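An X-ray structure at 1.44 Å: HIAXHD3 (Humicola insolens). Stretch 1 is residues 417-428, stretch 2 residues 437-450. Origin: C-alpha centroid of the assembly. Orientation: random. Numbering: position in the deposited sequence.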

# COMPACT_ATOMS: atom_id res chain seq x y z
N ASN A 417 14.91 -16.09 33.15
CA ASN A 417 13.91 -15.37 33.93
C ASN A 417 14.05 -13.86 33.81
O ASN A 417 13.31 -13.13 34.47
CB ASN A 417 13.97 -15.82 35.39
CG ASN A 417 13.67 -17.30 35.55
OD1 ASN A 417 14.38 -18.03 36.26
ND2 ASN A 417 12.61 -17.75 34.91
N GLU A 418 14.98 -13.39 32.97
CA GLU A 418 15.21 -11.94 32.78
C GLU A 418 14.46 -11.44 31.56
O GLU A 418 14.62 -11.99 30.48
CB GLU A 418 16.74 -11.61 32.63
CG GLU A 418 17.51 -12.12 31.36
CD GLU A 418 18.67 -11.21 30.89
OE1 GLU A 418 18.58 -9.98 31.09
OE2 GLU A 418 19.68 -11.72 30.28
N ALA A 419 13.66 -10.39 31.71
CA ALA A 419 13.17 -9.63 30.56
C ALA A 419 13.82 -8.26 30.58
O ALA A 419 13.90 -7.61 31.63
CB ALA A 419 11.66 -9.48 30.57
N ARG A 420 14.32 -7.84 29.43
CA ARG A 420 14.92 -6.53 29.35
C ARG A 420 14.66 -5.87 28.02
O ARG A 420 14.45 -6.54 26.98
CB ARG A 420 16.41 -6.60 29.61
CG ARG A 420 17.23 -7.06 28.43
CD ARG A 420 18.69 -6.90 28.74
NE ARG A 420 19.54 -7.08 27.57
CZ ARG A 420 19.91 -8.25 27.07
NH1 ARG A 420 19.47 -9.41 27.58
NH2 ARG A 420 20.72 -8.27 26.03
N ILE A 421 14.69 -4.56 28.05
CA ILE A 421 14.54 -3.76 26.84
C ILE A 421 15.85 -3.69 26.09
O ILE A 421 16.90 -3.53 26.71
CB ILE A 421 14.03 -2.35 27.19
CG1 ILE A 421 12.74 -2.47 27.99
CG2 ILE A 421 13.79 -1.51 25.94
CD1 ILE A 421 12.31 -1.20 28.67
N VAL A 422 15.78 -3.84 24.77
CA VAL A 422 16.93 -3.73 23.87
C VAL A 422 16.56 -2.89 22.65
O VAL A 422 15.37 -2.80 22.27
CB VAL A 422 17.43 -5.13 23.39
CG1 VAL A 422 17.96 -5.97 24.56
CG2 VAL A 422 16.33 -5.88 22.65
N MET A 423 17.57 -2.26 22.05
CA MET A 423 17.42 -1.66 20.74
C MET A 423 18.38 -2.40 19.81
O MET A 423 19.55 -2.51 20.12
CB MET A 423 17.69 -0.13 20.81
CG MET A 423 17.46 0.61 19.51
SD MET A 423 18.88 0.52 18.39
CE MET A 423 18.36 1.49 16.96
N VAL A 424 17.85 -2.93 18.70
CA VAL A 424 18.56 -3.74 17.72
C VAL A 424 18.60 -3.02 16.37
O VAL A 424 17.57 -2.50 15.87
CB VAL A 424 17.87 -5.12 17.58
CG1 VAL A 424 18.38 -5.92 16.37
CG2 VAL A 424 17.98 -5.90 18.89
N ASP A 425 19.78 -2.99 15.75
CA ASP A 425 19.89 -2.43 14.42
C ASP A 425 20.64 -3.39 13.50
O ASP A 425 20.86 -4.53 13.86
CB ASP A 425 20.49 -1.00 14.47
CG ASP A 425 21.94 -0.97 14.96
OD1 ASP A 425 22.57 -2.02 15.22
OD2 ASP A 425 22.48 0.16 15.04
N ASP A 426 20.98 -2.93 12.29
CA ASP A 426 21.68 -3.77 11.30
C ASP A 426 20.93 -5.06 10.94
O ASP A 426 21.54 -6.10 10.71
CB ASP A 426 23.11 -4.09 11.75
CG ASP A 426 23.96 -4.63 10.61
OD1 ASP A 426 23.87 -4.09 9.48
OD2 ASP A 426 24.72 -5.61 10.85
N LEU A 427 19.61 -4.95 10.86
CA LEU A 427 18.78 -6.02 10.29
C LEU A 427 18.67 -5.73 8.80
O LEU A 427 18.12 -4.70 8.42
CB LEU A 427 17.39 -6.01 10.92
CG LEU A 427 17.24 -6.28 12.42
CD1 LEU A 427 15.95 -5.69 12.97
CD2 LEU A 427 17.33 -7.78 12.67
N ARG A 428 19.19 -6.61 7.96
CA ARG A 428 19.28 -6.30 6.53
C ARG A 428 18.96 -7.50 5.66
O ARG A 428 19.44 -8.61 5.92
CB ARG A 428 20.70 -5.84 6.15
CG ARG A 428 21.15 -4.54 6.79
CD ARG A 428 22.53 -4.12 6.32
NE ARG A 428 23.61 -5.01 6.74
CZ ARG A 428 24.29 -5.81 5.92
NH1 ARG A 428 24.01 -5.86 4.63
NH2 ARG A 428 25.26 -6.59 6.40
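Stretch 2 (437-450) ASTGRVAANGPVID

Stretch 2 runs back along stretch 1 as an extended strand, antiparallel but twisted: the N-to-C directions make an angle of 137°, and the axes approach to 4.5 Å. Val448 pairs with Arg420 (CA to CA 4.1 Å), Asn445 with Val422, Ala444 with Met423, Val442 with Val424, Arg441 with Asp425 and Ser438 with Arg428. Two bulges each shift this register by one residue, between Arg420 and Val422 and between Met423 and Val424. At the second, Met423 O accepts from both Ala443 N (2.8 Å) and Ala444 N (3.3 Å), and Ala443, its psi near -27°, points its CB toward stretch 1, 3.7 Å from Asp425 OD1 and 3.8 Å from Met423 SD. Ile421 N donates to Pro447 O at 3.0 Å; proline, lacking an N-H, can still accept.

On one face, Val442 (chi1 t) sets CG2 4.0 Å from CG2 of Val424, also t, and CG1 4.2 Å from CB of Val422. Beside them Asn445, with chi1 m, brings OD1 back to Arg420, whose p, t, t chain lays its guanidinium edge against that oxygen: NE donates at 2.7 Å and NH2 at 2.9 Å.

On the other face, Arg441 and Asp425 both take chi1 p. Their salt bridge, OD1 to NE at 3.2 Å, is one of charge alone, since OD1 lies over the guanidinium face; a water links Asp425 OD2 to Arg441 NH2. Ser438, chi1 t, holds OG 2.7 Å from Asp426 O and 3.0 Å from Asp426 OD2, its one proton within reach of both.

Gly440, at phi 97° and psi 168°, needs to be glycine: a CB would clash with its preceding carbonyl, Leu427 CD2 and Val424 CG1. At the far end, Ile449 (p, t) packs CG1 3.9 Å from Ala419 CB and CG2 3.9 Å from Ile421 CD1.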

# COMPACT_ATOMS: atom_id res chain seq x y z
N ALA A 437 20.90 -10.73 4.92
CA ALA A 437 22.32 -10.37 4.93
C ALA A 437 22.84 -10.21 6.35
O ALA A 437 23.99 -10.51 6.62
CB ALA A 437 22.56 -9.11 4.11
N SER A 438 21.98 -9.74 7.25
CA SER A 438 22.31 -9.61 8.68
C SER A 438 21.07 -9.75 9.57
O SER A 438 20.03 -9.15 9.30
CB SER A 438 22.95 -8.25 8.96
OG SER A 438 23.30 -8.16 10.34
N THR A 439 21.20 -10.53 10.63
CA THR A 439 20.12 -10.76 11.59
C THR A 439 20.14 -9.78 12.76
O THR A 439 19.35 -9.90 13.70
CB THR A 439 20.13 -12.21 12.10
OG1 THR A 439 21.41 -12.51 12.65
CG2 THR A 439 19.86 -13.18 10.96
N GLY A 440 21.03 -8.80 12.70
CA GLY A 440 21.00 -7.67 13.62
C GLY A 440 21.94 -7.81 14.80
O GLY A 440 22.48 -8.87 15.06
N ARG A 441 22.13 -6.72 15.52
CA ARG A 441 22.93 -6.75 16.74
C ARG A 441 22.25 -5.82 17.74
O ARG A 441 21.60 -4.86 17.32
CB ARG A 441 24.36 -6.26 16.46
CG ARG A 441 24.41 -4.91 15.74
CD ARG A 441 25.74 -4.19 15.91
NE ARG A 441 25.61 -2.77 15.58
CZ ARG A 441 25.90 -2.23 14.40
NH1 ARG A 441 26.35 -2.98 13.39
NH2 ARG A 441 25.75 -0.92 14.21
N VAL A 442 22.41 -6.12 19.03
CA VAL A 442 21.98 -5.21 20.09
C VAL A 442 22.89 -3.99 20.10
O VAL A 442 24.09 -4.09 20.38
CB VAL A 442 21.88 -5.88 21.47
CG1 VAL A 442 21.55 -4.85 22.55
CG2 VAL A 442 20.82 -6.98 21.44
N ALA A 443 22.32 -2.84 19.78
CA ALA A 443 23.08 -1.61 19.73
C ALA A 443 23.06 -0.93 21.09
O ALA A 443 23.97 -0.20 21.43
CB ALA A 443 22.51 -0.68 18.65
N ALA A 444 22.01 -1.19 21.87
CA ALA A 444 21.94 -0.68 23.25
C ALA A 444 21.04 -1.54 24.11
O ALA A 444 20.01 -2.02 23.65
CB ALA A 444 21.46 0.78 23.29
N ASN A 445 21.44 -1.73 25.36
CA ASN A 445 20.59 -2.38 26.36
C ASN A 445 19.89 -1.35 27.21
O ASN A 445 20.52 -0.41 27.76
CB ASN A 445 21.41 -3.33 27.25
CG ASN A 445 21.93 -4.53 26.48
OD1 ASN A 445 21.18 -5.43 26.15
ND2 ASN A 445 23.21 -4.52 26.17
N GLY A 446 18.59 -1.54 27.35
CA GLY A 446 17.82 -0.80 28.33
C GLY A 446 17.71 -1.63 29.60
O GLY A 446 18.44 -2.60 29.77
N PRO A 447 16.79 -1.25 30.48
CA PRO A 447 16.71 -1.89 31.79
C PRO A 447 16.03 -3.26 31.79
O PRO A 447 15.27 -3.60 30.86
CB PRO A 447 15.84 -0.92 32.59
CG PRO A 447 14.94 -0.31 31.56
CD PRO A 447 15.77 -0.20 30.30
N VAL A 448 16.28 -4.00 32.86
CA VAL A 448 15.52 -5.20 33.21
C VAL A 448 14.18 -4.68 33.70
O VAL A 448 14.12 -3.70 34.44
CB VAL A 448 16.24 -6.00 34.32
CG1 VAL A 448 15.32 -7.06 34.92
CG2 VAL A 448 17.52 -6.61 33.78
N ILE A 449 13.11 -5.32 33.25
CA ILE A 449 11.78 -4.89 33.60
C ILE A 449 11.12 -5.96 34.46
O ILE A 449 11.15 -7.14 34.09
CB ILE A 449 10.92 -4.56 32.35
CG1 ILE A 449 11.05 -5.64 31.26
CG2 ILE A 449 11.28 -3.17 31.84
CD1 ILE A 449 10.11 -5.41 30.07
N ASP A 450 10.58 -5.53 35.60
CA ASP A 450 9.85 -6.41 36.54
C ASP A 450 8.42 -6.68 36.04
O ASP A 450 8.01 -6.15 35.01
CB ASP A 450 9.88 -5.85 37.98
CG ASP A 450 9.01 -4.57 38.18
OD1 ASP A 450 8.26 -4.16 37.28
OD2 ASP A 450 9.07 -3.98 39.29
O HOH W 1 12.80 -9.43 34.32
O HOH W 2 24.80 0.49 16.23